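Local coordinates for GH127 beta-L-arabinofuranoside (Geobacillus stearothermophilus, PDB 4QK0), which probably hydrolyses beta-L-arabinofuranosidic bonds, releasing L-arabinose from arabinose-containing glycans, at residues V152-F155 with G159-R162; G190-E195 with Y249-I254; K260-H265 with Y271-M276; M360-Y365 with A551-P556; Y463-T468 with A583-D588. All blocks are in the same frame, centred on the assembly; numbering follows the deposited sequence.

In the fold
Contacts 1, 2 and 3 follow one another along the chain and all belong to the helical catalytic domain, whose clan is that of the six-hairpin glycosidases. Contact 1 lies at its surface, its centre about 28 Å from that of contact 2, whereas contacts 2 and 3 are buried neighbours with centres about 8 Å apart, joined through Q251. Contacts 4 and 5 interleave in sequence: contact 4 brings helix 354-365 of the catalytic domain against the C-terminal domain, and contact 5 joins the middle and C-terminal domains. Their centres are about 14 Å apart, and E361 with Y463 and R554 with W465 link them, so parts of all three domains come together here.

Contact 1 (V152-F155 with G159-R162); sequences VAYF and GKRR
F155 meets the chain just beyond its own helix through both backbone and ring. G159 N donates to F155 O (2.8 Å, N-H...O 145°), an i to i-4 bond at the end of the helix, where G159 takes a positive phi of 79°, a conformation easy for glycine and costly for most other residues. The phenyl ring reaches outward because CG stands opposite the backbone N (chi1 178°), which brings F155 CE1 3.5 Å from G159 O and 3.8 Å from R161 CG. F155 and R161 thus run side by side, and the guanidinium has at most a weak, long cation-pi attraction to the ring; its charge pairs with D165. A serine in place of F155 would probably strip R161 CG of its apolar neighbour and let that chain swing more freely. K160, in turn, pairs with E99 and D103. The contact forms the turn from helix 140-158 into helix 162-177, with Y154 packed on helix 96-112 and F155 on helix 194-205.

Contact 2 (G190-E195 with Y249-I254); sequences GHQEIE and YHQAHI
The imidazole of H250 receives G190 O at its edge, in the ring plane, 3.2 Å from H250 CD2, while Y249 CD2 lies over the centre of one face. Glycine suits position 190, since a beta carbon there would press tightly on H250 CD2; G190 O also accepts from R268. The second pair of flat groups is the amides of Q192 and Q251, nearly coplanar at 28°. Q192 NE2 donates to Q251 OE1 over 2.8 Å at 160°, arriving in the carbonyl plane on a lone pair. Both chains bend at chi2, which turns the amides to meet. Q251 NE2 donates to V263 O and H265 O, fixing which end of this buried amide faces Q192. A leucine replacing Q192 would probably leave Q251 OE1 without this donor, buried beside H250 O, another acceptor. Further along, H191 ND1 binds Q192 O (2.8 Å) and E195 OE1 accepts from E193 N (2.9 Å), shaping the start of helix 194-205. The contact thus ties the entry to that helix to the loop between helix 227-234 and strand 264-265, with helix 266-283 alongside through R268 and A269.

Contact 3 (K260-H265 with Y271-M276); sequences KQAVGH and YMYTAM
Y273 extends from helix 266-283 toward A262 in the loop that leads into strand 264-265. Its CB points at the loop, and with CG set opposite the carbonyl carbon (chi1 -52°) the ring continues outward from the helix. On the way the ring packs near W343 of helix 334-350 and L295 of helix 286-302. At the far end, Y273 CZ comes 4.4 Å from A262 CB, which sits at the ring edge near its plane. The phenol oxygen makes the closest approach: Y273 OH is 3.3 Å from A262 CA and 3.5 Å from A262 CB. Alanine suits this position, because its single methyl already lies against the hydroxyl. A262 is itself held by its backbone, N to N298 and O to Q303, so the tyrosine meets a well-anchored stretch of chain. Y273 OH donates to a water 2.6 Å away, lying at the ring edge in its plane, and this water donates in turn to Q261 O at 2.8 Å. The tyrosine therefore joins apolar contact to polar bridging: its hydroxyl touches the alanine and, through one water, helps satisfy the backbone carbonyl of the residue before it.

Contact 4 (M360-Y365 with A551-P556); sequences MERALY and ALQRGP
Helix 354-365 sets E361 and Y365, one turn apart and joined by the bond from Y365 N to E361 O, against P556, with R362 CA and P556 CA 6.1 Å apart. P556 belongs to a beta-hairpin: G555 and P556 link the antiparallel strands 549-554 and 557-562, and their phi/psi values fit a type II' turn. Glycine suits the first place because of its positive phi and because a beta carbon would collide with the proline ring; proline suits the second, where phi is -82°. P556 CB rests 3.5 Å from E361 CD, against an extended glutamate whose first torsion (chi1 169°) carries the chain away from its own amide nitrogen, and P556 CG lies over a face of Y365, 4.4 Å from Y365 CG. The charge of E361 is answered elsewhere, by R486, the hydroxyl of Y463 and W490 NE1. The hairpin thus joins the C-terminal domain to the catalytic domain. R362 and Q553 cross at about a right angle without hydrogen bonding, and R362 NH1 bonds I306 O instead. The amide of Q553 is tied down: Q553 NE2 donates to G555 O, 3.0 Å away and nearly straight at 171°, in the carbonyl plane.

Contact 5 (Y463-T468 with A583-D588); sequences YPWDGT and AHFEPD
The loop that joins antiparallel strands 453-461 and 468-475 of the middle domain meets the end of strand 574-586 in the C-terminal domain, where W465 and F585 form an edge-to-face aromatic pair. F585 turns an edge toward the indole: its CE1 stands 4.2 Å from W465 CD1, over one face and offset toward the rim. The centroids of the indole five-membered ring and the phenyl ring are 5.5 Å apart, with planes at 53°, so the pair is tilted rather than perpendicular. The indole is held from its other side too, since P464 CG lies over the centre of the opposite face; P464 follows a cis peptide bond, a conformation far more accessible to proline than to other residues. A trans first torsion (chi1 -170°) swings the phenyl ring of F585 across to the loop. Beyond the pair, W465 packs on V593, V594, I557 and Y559, and its carbonyl oxygen accepts from R554. The loop is shaped by an Asx turn, D466 OD2 taking the amide of T468 at 3.1 Å from above the carboxylate plane. On the strand, H584 NE2 donates to E586 OE2 (2.8 Å), a link between residues flanking F585. Without a polar bond between the two rings, the pair is held by dispersion and weak ring electrostatics, so the loop is probably anchored more by the wider packing of W465 and its bond to R554.

Contact 1 (V152-F155 with G159-R162)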
# COMPACT_ATOMS: atom_id res chain seq x y z
N VAL A 152 -31.42 -4.56 -26.63
CA VAL A 152 -30.94 -4.06 -27.92
C VAL A 152 -30.13 -5.13 -28.63
O VAL A 152 -30.36 -5.43 -29.82
CB VAL A 152 -30.08 -2.78 -27.76
CG1 VAL A 152 -29.40 -2.39 -29.08
CG2 VAL A 152 -30.94 -1.64 -27.28
N ALA A 153 -29.19 -5.71 -27.91
CA ALA A 153 -28.35 -6.73 -28.50
C ALA A 153 -29.15 -7.94 -28.99
O ALA A 153 -28.81 -8.54 -30.01
CB ALA A 153 -27.27 -7.18 -27.53
N TYR A 154 -30.12 -8.35 -28.19
CA TYR A 154 -30.88 -9.53 -28.48
C TYR A 154 -31.76 -9.27 -29.73
O TYR A 154 -31.91 -10.14 -30.56
CB TYR A 154 -31.73 -9.93 -27.24
CG TYR A 154 -32.28 -11.33 -27.35
CD1 TYR A 154 -31.47 -12.43 -27.11
CD2 TYR A 154 -33.60 -11.56 -27.76
CE1 TYR A 154 -31.94 -13.72 -27.24
CE2 TYR A 154 -34.09 -12.85 -27.88
CZ TYR A 154 -33.25 -13.93 -27.63
OH TYR A 154 -33.69 -15.23 -27.75
N PHE A 155 -32.29 -8.06 -29.86
CA PHE A 155 -33.00 -7.70 -31.08
C PHE A 155 -32.14 -7.76 -32.34
O PHE A 155 -32.53 -8.35 -33.35
CB PHE A 155 -33.59 -6.32 -30.96
CG PHE A 155 -34.27 -5.88 -32.20
CD1 PHE A 155 -35.39 -6.57 -32.67
CD2 PHE A 155 -33.78 -4.82 -32.94
CE1 PHE A 155 -36.02 -6.21 -33.84
CE2 PHE A 155 -34.41 -4.44 -34.12
CZ PHE A 155 -35.53 -5.13 -34.56
N GLY A 159 -33.73 -10.70 -34.22
CA GLY A 159 -34.95 -10.08 -34.82
C GLY A 159 -36.13 -10.07 -33.88
O GLY A 159 -37.14 -9.47 -34.17
N LYS A 160 -36.01 -10.71 -32.72
CA LYS A 160 -37.12 -10.76 -31.77
C LYS A 160 -37.18 -9.52 -30.88
O LYS A 160 -36.26 -9.27 -30.13
CB LYS A 160 -37.03 -12.03 -30.90
CG LYS A 160 -37.08 -13.30 -31.72
CD LYS A 160 -36.85 -14.51 -30.87
CE LYS A 160 -36.92 -15.75 -31.74
NZ LYS A 160 -36.36 -16.91 -30.99
N ARG A 161 -38.32 -8.86 -30.91
CA ARG A 161 -38.55 -7.56 -30.35
C ARG A 161 -39.13 -7.56 -28.95
O ARG A 161 -39.27 -6.50 -28.32
CB ARG A 161 -39.74 -6.92 -31.16
CG ARG A 161 -39.46 -5.89 -32.21
CD ARG A 161 -40.63 -4.92 -32.37
NE ARG A 161 -40.05 -3.63 -32.73
CZ ARG A 161 -39.70 -2.69 -31.86
NH1 ARG A 161 -39.93 -2.86 -30.57
NH2 ARG A 161 -39.14 -1.55 -32.27
N ARG A 162 -39.60 -8.71 -28.51
CA ARG A 162 -40.26 -8.80 -27.21
C ARG A 162 -39.46 -8.10 -26.07
O ARG A 162 -39.99 -7.30 -25.31
CB ARG A 162 -40.48 -10.28 -26.91
CG ARG A 162 -41.14 -10.57 -25.60
CD ARG A 162 -42.63 -10.31 -25.63
NE ARG A 162 -43.12 -10.67 -24.30
CZ ARG A 162 -43.64 -9.83 -23.40
NH1 ARG A 162 -43.82 -8.55 -23.66
NH2 ARG A 162 -44.01 -10.30 -22.22

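Contact 2 (G190-E195 with Y249-I254)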
# COMPACT_ATOMS: atom_id res chain seq x y z
N GLY A 190 -25.97 6.61 -8.96
CA GLY A 190 -24.63 6.58 -8.37
C GLY A 190 -23.68 5.77 -9.18
O GLY A 190 -22.47 5.99 -9.15
N HIS A 191 -24.23 4.88 -9.99
CA HIS A 191 -23.41 4.17 -10.94
C HIS A 191 -23.91 4.38 -12.35
O HIS A 191 -24.90 3.78 -12.77
CB HIS A 191 -23.39 2.67 -10.62
CG HIS A 191 -22.24 1.94 -11.23
ND1 HIS A 191 -21.85 2.14 -12.54
CD2 HIS A 191 -21.40 1.00 -10.72
CE1 HIS A 191 -20.81 1.35 -12.81
NE2 HIS A 191 -20.51 0.67 -11.71
N GLN A 192 -23.12 5.14 -13.11
CA GLN A 192 -23.40 5.42 -14.46
C GLN A 192 -23.46 4.15 -15.27
O GLN A 192 -22.78 3.16 -14.97
CB GLN A 192 -22.37 6.39 -15.04
CG GLN A 192 -22.19 7.66 -14.24
CD GLN A 192 -21.10 7.56 -13.17
OE1 GLN A 192 -21.06 6.61 -12.40
NE2 GLN A 192 -20.20 8.55 -13.13
N GLU A 193 -24.32 4.18 -16.29
CA GLU A 193 -24.60 3.07 -17.18
C GLU A 193 -25.86 3.38 -18.01
O GLU A 193 -25.90 3.07 -19.18
CB GLU A 193 -24.78 1.71 -16.44
CG GLU A 193 -25.58 0.64 -17.16
CD GLU A 193 -24.89 0.07 -18.38
OE1 GLU A 193 -23.69 0.30 -18.59
OE2 GLU A 193 -25.57 -0.64 -19.16
N ILE A 194 -26.88 3.91 -17.38
CA ILE A 194 -28.16 4.19 -18.08
C ILE A 194 -27.92 5.15 -19.25
O ILE A 194 -28.54 4.99 -20.32
CB ILE A 194 -29.23 4.75 -17.11
CG1 ILE A 194 -30.62 4.80 -17.77
CG2 ILE A 194 -28.88 6.14 -16.62
CD1 ILE A 194 -31.16 3.48 -18.18
N GLU A 195 -26.94 6.03 -19.10
CA GLU A 195 -26.67 7.03 -20.13
C GLU A 195 -26.16 6.38 -21.42
O GLU A 195 -26.74 6.63 -22.51
CB GLU A 195 -25.74 8.09 -19.62
CG GLU A 195 -26.19 8.71 -18.33
CD GLU A 195 -25.65 8.00 -17.06
OE1 GLU A 195 -25.12 6.87 -17.17
OE2 GLU A 195 -25.74 8.63 -15.96
N TYR A 249 -16.25 9.99 -5.89
CA TYR A 249 -16.37 8.54 -6.14
C TYR A 249 -17.29 8.25 -7.32
O TYR A 249 -16.98 7.41 -8.17
CB TYR A 249 -16.95 7.88 -4.92
CG TYR A 249 -17.18 6.39 -5.04
CD1 TYR A 249 -16.13 5.49 -4.93
CD2 TYR A 249 -18.47 5.87 -5.16
CE1 TYR A 249 -16.32 4.12 -5.00
CE2 TYR A 249 -18.71 4.48 -5.19
CZ TYR A 249 -17.63 3.62 -5.12
OH TYR A 249 -17.79 2.29 -5.17
N HIS A 250 -18.41 8.97 -7.35
CA HIS A 250 -19.43 8.83 -8.43
C HIS A 250 -19.26 9.85 -9.59
O HIS A 250 -20.12 9.92 -10.46
CB HIS A 250 -20.83 9.08 -7.88
CG HIS A 250 -21.11 8.42 -6.59
ND1 HIS A 250 -20.84 9.02 -5.37
CD2 HIS A 250 -21.66 7.22 -6.31
CE1 HIS A 250 -21.20 8.20 -4.39
NE2 HIS A 250 -21.74 7.13 -4.93
N GLN A 251 -18.17 10.61 -9.59
CA GLN A 251 -17.95 11.69 -10.56
C GLN A 251 -19.17 12.63 -10.64
O GLN A 251 -19.53 13.09 -11.72
CB GLN A 251 -17.59 11.13 -11.95
CG GLN A 251 -16.36 10.22 -11.94
CD GLN A 251 -16.64 8.77 -11.56
OE1 GLN A 251 -17.77 8.28 -11.72
NE2 GLN A 251 -15.62 8.07 -11.08
N ALA A 252 -19.74 12.91 -9.48
CA ALA A 252 -20.85 13.78 -9.32
C ALA A 252 -20.48 14.97 -8.45
O ALA A 252 -21.35 15.57 -7.83
CB ALA A 252 -22.00 13.03 -8.70
N HIS A 253 -19.20 15.35 -8.43
CA HIS A 253 -18.68 16.45 -7.59
C HIS A 253 -18.88 17.81 -8.28
O HIS A 253 -19.12 18.82 -7.63
CB HIS A 253 -17.21 16.24 -7.23
CG HIS A 253 -16.33 15.95 -8.41
ND1 HIS A 253 -16.57 14.90 -9.27
CD2 HIS A 253 -15.17 16.52 -8.82
CE1 HIS A 253 -15.63 14.87 -10.20
NE2 HIS A 253 -14.77 15.85 -9.96
N ILE A 254 -18.79 17.82 -9.60
CA ILE A 254 -18.98 19.00 -10.43
C ILE A 254 -19.49 18.56 -11.79
O ILE A 254 -19.38 17.40 -12.14
CB ILE A 254 -17.64 19.76 -10.66
CG1 ILE A 254 -16.63 18.86 -11.41
CG2 ILE A 254 -17.06 20.26 -9.36
CD1 ILE A 254 -15.20 19.42 -11.45

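Contact 3 (K260-H265 with Y271-M276)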
# COMPACT_ATOMS: atom_id res chain seq x y z
N LYS A 260 -11.74 17.82 -15.53
CA LYS A 260 -10.54 17.79 -16.33
C LYS A 260 -9.57 16.67 -15.98
O LYS A 260 -8.63 16.42 -16.73
CB LYS A 260 -9.83 19.13 -16.23
CG LYS A 260 -10.66 20.28 -16.79
CD LYS A 260 -9.90 21.59 -16.80
CE LYS A 260 -10.85 22.78 -16.94
NZ LYS A 260 -11.90 22.53 -17.97
N GLN A 261 -9.82 16.02 -14.83
CA GLN A 261 -9.11 14.80 -14.43
C GLN A 261 -10.06 13.69 -14.16
O GLN A 261 -11.15 13.90 -13.61
CB GLN A 261 -8.29 14.98 -13.13
CG GLN A 261 -7.07 15.85 -13.28
CD GLN A 261 -7.45 17.31 -13.19
OE1 GLN A 261 -8.35 17.67 -12.45
NE2 GLN A 261 -6.76 18.15 -13.94
N ALA A 262 -9.62 12.50 -14.48
CA ALA A 262 -10.30 11.29 -14.05
C ALA A 262 -10.10 11.13 -12.56
O ALA A 262 -8.99 11.24 -12.06
CB ALA A 262 -9.74 10.09 -14.77
N VAL A 263 -11.21 10.94 -11.87
CA VAL A 263 -11.25 10.72 -10.43
C VAL A 263 -12.28 9.65 -10.12
O VAL A 263 -13.17 9.36 -10.94
CB VAL A 263 -11.62 11.99 -9.65
CG1 VAL A 263 -10.64 13.11 -9.95
CG2 VAL A 263 -13.02 12.45 -9.98
N GLY A 264 -12.20 9.10 -8.92
CA GLY A 264 -13.19 8.22 -8.39
C GLY A 264 -13.12 6.83 -8.95
O GLY A 264 -12.12 6.40 -9.49
N HIS A 265 -14.23 6.11 -8.77
CA HIS A 265 -14.35 4.72 -9.19
C HIS A 265 -14.17 4.62 -10.70
O HIS A 265 -14.86 5.33 -11.45
CB HIS A 265 -15.75 4.24 -8.77
CG HIS A 265 -15.95 2.78 -8.91
ND1 HIS A 265 -16.28 2.19 -10.11
CD2 HIS A 265 -15.84 1.77 -8.01
CE1 HIS A 265 -16.35 0.88 -9.95
NE2 HIS A 265 -16.07 0.60 -8.68
N TYR A 271 -17.74 4.41 -17.88
CA TYR A 271 -19.08 4.32 -18.40
C TYR A 271 -19.66 5.73 -18.66
O TYR A 271 -20.36 5.96 -19.64
CB TYR A 271 -20.01 3.57 -17.45
CG TYR A 271 -19.92 2.08 -17.44
CD1 TYR A 271 -18.98 1.39 -18.19
CD2 TYR A 271 -20.82 1.32 -16.68
CE1 TYR A 271 -18.90 -0.02 -18.17
CE2 TYR A 271 -20.73 -0.07 -16.64
CZ TYR A 271 -19.77 -0.74 -17.38
OH TYR A 271 -19.69 -2.12 -17.36
N MSE A 272 -19.36 6.66 -17.78
CA MSE A 272 -19.80 8.02 -17.94
C MSE A 272 -19.14 8.62 -19.15
O MSE A 272 -19.81 9.23 -19.99
CB MSE A 272 -19.53 8.90 -16.75
CG MSE A 272 -20.18 10.29 -16.85
SE MSE A 272 -19.78 11.37 -15.28
CE MSE A 272 -17.88 11.54 -15.71
N TYR A 273 -17.85 8.43 -19.29
CA TYR A 273 -17.16 8.99 -20.43
C TYR A 273 -17.67 8.41 -21.70
O TYR A 273 -17.66 9.07 -22.76
CB TYR A 273 -15.65 8.81 -20.36
CG TYR A 273 -14.99 9.29 -19.05
CD1 TYR A 273 -15.53 10.28 -18.26
CD2 TYR A 273 -13.80 8.70 -18.62
CE1 TYR A 273 -14.91 10.71 -17.10
CE2 TYR A 273 -13.17 9.13 -17.45
CZ TYR A 273 -13.73 10.11 -16.69
OH TYR A 273 -13.08 10.49 -15.55
N THR A 274 -18.01 7.14 -21.67
CA THR A 274 -18.44 6.47 -22.87
C THR A 274 -19.79 7.16 -23.35
O THR A 274 -19.94 7.46 -24.51
CB THR A 274 -18.66 5.01 -22.59
OG1 THR A 274 -17.41 4.35 -22.33
CG2 THR A 274 -19.37 4.30 -23.76
N ALA A 275 -20.68 7.45 -22.42
CA ALA A 275 -21.90 8.16 -22.70
C ALA A 275 -21.61 9.61 -23.22
O ALA A 275 -22.18 10.04 -24.21
CB ALA A 275 -22.81 8.20 -21.51
N MSE A 276 -20.70 10.29 -22.56
CA MSE A 276 -20.36 11.64 -22.97
C MSE A 276 -19.87 11.68 -24.39
O MSE A 276 -20.25 12.58 -25.13
CB MSE A 276 -19.30 12.24 -22.06
CG MSE A 276 -19.88 12.47 -20.66
SE MSE A 276 -18.37 12.90 -19.46
CE MSE A 276 -17.44 14.40 -20.32
O HOH W 1 -13.57 12.50 -13.99

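Contact 4 (M360-Y365 with A551-P556)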
# COMPACT_ATOMS: atom_id res chain seq x y z
N MSE A 360 -7.57 0.77 -27.43
CA MSE A 360 -8.52 -0.31 -27.49
C MSE A 360 -7.74 -1.60 -27.60
O MSE A 360 -8.07 -2.57 -26.92
CB MSE A 360 -9.39 -0.10 -28.76
CG MSE A 360 -10.38 -1.21 -28.96
SE MSE A 360 -11.46 -1.05 -30.61
CE MSE A 360 -12.38 0.42 -30.00
N GLU A 361 -6.76 -1.64 -28.51
CA GLU A 361 -6.00 -2.85 -28.78
C GLU A 361 -5.17 -3.23 -27.57
O GLU A 361 -5.12 -4.41 -27.17
CB GLU A 361 -5.14 -2.64 -30.00
CG GLU A 361 -4.10 -3.69 -30.28
CD GLU A 361 -3.32 -3.42 -31.54
OE1 GLU A 361 -2.45 -2.51 -31.51
OE2 GLU A 361 -3.55 -4.13 -32.57
N ARG A 362 -4.50 -2.25 -26.95
CA ARG A 362 -3.76 -2.49 -25.68
C ARG A 362 -4.65 -3.18 -24.60
O ARG A 362 -4.27 -4.22 -24.06
CB ARG A 362 -3.22 -1.19 -25.17
CG ARG A 362 -2.32 -1.28 -23.96
CD ARG A 362 -1.92 0.09 -23.47
NE ARG A 362 -1.00 0.78 -24.36
CZ ARG A 362 0.26 0.43 -24.58
NH1 ARG A 362 0.83 -0.62 -23.95
NH2 ARG A 362 1.00 1.14 -25.40
N ALA A 363 -5.84 -2.67 -24.37
CA ALA A 363 -6.73 -3.29 -23.41
C ALA A 363 -7.19 -4.67 -23.81
O ALA A 363 -7.22 -5.62 -22.98
CB ALA A 363 -7.92 -2.42 -23.12
N LEU A 364 -7.45 -4.84 -25.09
CA LEU A 364 -7.94 -6.09 -25.59
C LEU A 364 -6.96 -7.24 -25.50
O LEU A 364 -7.38 -8.39 -25.24
CB LEU A 364 -8.38 -5.95 -27.06
CG LEU A 364 -9.76 -5.34 -27.32
CD1 LEU A 364 -9.93 -5.17 -28.84
CD2 LEU A 364 -10.90 -6.21 -26.79
N TYR A 365 -5.70 -6.98 -25.77
CA TYR A 365 -4.70 -8.03 -25.83
C TYR A 365 -3.90 -8.15 -24.50
O TYR A 365 -2.92 -8.94 -24.43
CB TYR A 365 -3.73 -7.85 -27.02
CG TYR A 365 -4.37 -8.09 -28.40
CD1 TYR A 365 -5.06 -7.09 -29.04
CD2 TYR A 365 -4.34 -9.34 -29.01
CE1 TYR A 365 -5.66 -7.29 -30.27
CE2 TYR A 365 -4.93 -9.56 -30.25
CZ TYR A 365 -5.60 -8.53 -30.87
OH TYR A 365 -6.23 -8.67 -32.10
N ALA A 551 9.88 -2.45 -19.45
CA ALA A 551 8.89 -3.48 -19.76
C ALA A 551 9.18 -3.96 -21.13
O ALA A 551 9.61 -3.20 -22.01
CB ALA A 551 7.47 -2.94 -19.68
N LEU A 552 8.93 -5.23 -21.35
CA LEU A 552 9.06 -5.75 -22.72
C LEU A 552 7.72 -5.82 -23.44
O LEU A 552 6.69 -6.16 -22.87
CB LEU A 552 9.66 -7.14 -22.67
CG LEU A 552 11.03 -7.15 -22.03
CD1 LEU A 552 11.53 -8.56 -21.96
CD2 LEU A 552 12.04 -6.30 -22.77
N GLN A 553 7.74 -5.43 -24.71
CA GLN A 553 6.56 -5.45 -25.55
C GLN A 553 6.94 -5.88 -26.97
O GLN A 553 7.95 -5.46 -27.53
CB GLN A 553 5.87 -4.09 -25.57
CG GLN A 553 4.55 -4.11 -26.32
CD GLN A 553 3.72 -2.84 -26.25
OE1 GLN A 553 3.77 -2.11 -25.26
NE2 GLN A 553 2.87 -2.64 -27.25
N ARG A 554 6.05 -6.64 -27.59
CA ARG A 554 6.21 -7.01 -29.02
C ARG A 554 4.88 -6.93 -29.75
O ARG A 554 3.91 -7.58 -29.35
CB ARG A 554 6.74 -8.43 -29.08
CG ARG A 554 6.90 -8.98 -30.47
CD ARG A 554 7.56 -10.37 -30.48
NE ARG A 554 7.77 -10.75 -31.88
CZ ARG A 554 6.85 -11.30 -32.67
NH1 ARG A 554 5.65 -11.60 -32.24
NH2 ARG A 554 7.14 -11.54 -33.92
N GLY A 555 4.80 -6.14 -30.82
CA GLY A 555 3.49 -5.90 -31.44
C GLY A 555 2.65 -5.23 -30.37
O GLY A 555 3.17 -4.43 -29.59
N PRO A 556 1.37 -5.60 -30.27
CA PRO A 556 0.46 -5.05 -29.23
C PRO A 556 0.56 -5.73 -27.84
O PRO A 556 -0.17 -5.34 -26.94
CB PRO A 556 -0.93 -5.35 -29.82
CG PRO A 556 -0.73 -6.67 -30.48
CD PRO A 556 0.67 -6.60 -31.08

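Contact 5 (Y463-T468 with A583-D588)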
# COMPACT_ATOMS: atom_id res chain seq x y z
N TYR A 463 -1.54 -12.21 -36.84
CA TYR A 463 -1.58 -11.23 -35.77
C TYR A 463 -2.37 -11.84 -34.63
O TYR A 463 -3.40 -12.49 -34.85
CB TYR A 463 -2.26 -10.02 -36.29
CG TYR A 463 -2.01 -8.66 -35.63
CD1 TYR A 463 -2.75 -8.25 -34.53
CD2 TYR A 463 -1.19 -7.72 -36.24
CE1 TYR A 463 -2.58 -6.99 -34.01
CE2 TYR A 463 -1.04 -6.46 -35.73
CZ TYR A 463 -1.73 -6.09 -34.63
OH TYR A 463 -1.55 -4.82 -34.12
N PRO A 464 -1.89 -11.64 -33.37
CA PRO A 464 -0.84 -10.72 -32.98
C PRO A 464 0.56 -11.26 -33.00
O PRO A 464 1.49 -10.52 -32.63
CB PRO A 464 -1.23 -10.38 -31.55
CG PRO A 464 -1.82 -11.63 -31.05
CD PRO A 464 -2.57 -12.21 -32.22
N TRP A 465 0.75 -12.50 -33.44
CA TRP A 465 2.09 -13.14 -33.40
C TRP A 465 2.99 -12.68 -34.51
O TRP A 465 4.21 -12.85 -34.44
CB TRP A 465 2.00 -14.67 -33.37
CG TRP A 465 1.05 -15.11 -32.34
CD1 TRP A 465 -0.05 -15.85 -32.51
CD2 TRP A 465 1.13 -14.80 -30.95
NE1 TRP A 465 -0.70 -16.00 -31.33
CE2 TRP A 465 0.02 -15.38 -30.35
CE3 TRP A 465 2.04 -14.10 -30.17
CZ2 TRP A 465 -0.23 -15.30 -28.98
CZ3 TRP A 465 1.79 -13.98 -28.79
CH2 TRP A 465 0.66 -14.57 -28.22
N ASP A 466 2.39 -12.10 -35.55
CA ASP A 466 3.13 -11.67 -36.72
C ASP A 466 2.44 -10.44 -37.33
O ASP A 466 1.21 -10.31 -37.25
CB ASP A 466 3.18 -12.86 -37.70
CG ASP A 466 3.69 -12.48 -39.04
OD1 ASP A 466 4.91 -12.32 -39.17
OD2 ASP A 466 2.85 -12.31 -39.95
N GLY A 467 3.23 -9.57 -37.95
CA GLY A 467 2.71 -8.31 -38.44
C GLY A 467 2.30 -8.22 -39.91
O GLY A 467 2.03 -7.12 -40.42
N THR A 468 2.26 -9.36 -40.59
CA THR A 468 1.86 -9.42 -42.00
C THR A 468 0.35 -9.66 -42.09
O THR A 468 -0.21 -10.60 -41.49
CB THR A 468 2.63 -10.50 -42.76
OG1 THR A 468 4.02 -10.11 -42.85
CG2 THR A 468 2.09 -10.66 -44.17
N ALA A 583 12.78 -13.50 -30.03
CA ALA A 583 11.42 -13.98 -29.90
C ALA A 583 11.24 -15.17 -30.76
O ALA A 583 11.78 -15.22 -31.83
CB ALA A 583 10.43 -12.91 -30.31
N HIS A 584 10.46 -16.13 -30.31
CA HIS A 584 10.09 -17.24 -31.20
C HIS A 584 8.81 -17.86 -30.72
O HIS A 584 8.41 -17.71 -29.55
CB HIS A 584 11.20 -18.32 -31.27
CG HIS A 584 11.39 -19.05 -29.98
ND1 HIS A 584 12.19 -18.58 -28.97
CD2 HIS A 584 10.84 -20.20 -29.51
CE1 HIS A 584 12.13 -19.39 -27.93
NE2 HIS A 584 11.32 -20.39 -28.24
N PHE A 585 8.17 -18.60 -31.62
CA PHE A 585 6.86 -19.18 -31.35
C PHE A 585 7.01 -20.50 -30.63
O PHE A 585 7.84 -21.30 -31.00
CB PHE A 585 6.08 -19.31 -32.68
CG PHE A 585 4.65 -19.67 -32.50
CD1 PHE A 585 3.79 -18.80 -31.89
CD2 PHE A 585 4.16 -20.90 -32.92
CE1 PHE A 585 2.47 -19.13 -31.67
CE2 PHE A 585 2.83 -21.24 -32.71
CZ PHE A 585 1.98 -20.35 -32.09
N GLU A 586 6.20 -20.72 -29.60
CA GLU A 586 6.12 -21.99 -28.88
C GLU A 586 4.71 -22.57 -29.04
O GLU A 586 3.80 -22.20 -28.30
CB GLU A 586 6.39 -21.81 -27.40
CG GLU A 586 7.83 -21.46 -27.05
CD GLU A 586 8.76 -22.66 -27.07
OE1 GLU A 586 8.30 -23.83 -27.30
OE2 GLU A 586 9.98 -22.42 -26.92
N PRO A 587 4.53 -23.49 -30.00
CA PRO A 587 3.17 -23.92 -30.29
C PRO A 587 2.48 -24.58 -29.12
O PRO A 587 1.29 -24.47 -29.03
CB PRO A 587 3.31 -24.92 -31.46
CG PRO A 587 4.76 -25.01 -31.78
CD PRO A 587 5.55 -24.23 -30.76
N ASP A 588 3.21 -25.24 -28.22
CA ASP A 588 2.54 -26.02 -27.18
C ASP A 588 2.46 -25.31 -25.84
O ASP A 588 2.07 -25.93 -24.85
CB ASP A 588 3.19 -27.41 -27.03
CG ASP A 588 3.20 -28.18 -28.36
OD1 ASP A 588 2.13 -28.26 -29.01
OD2 ASP A 588 4.28 -28.65 -28.78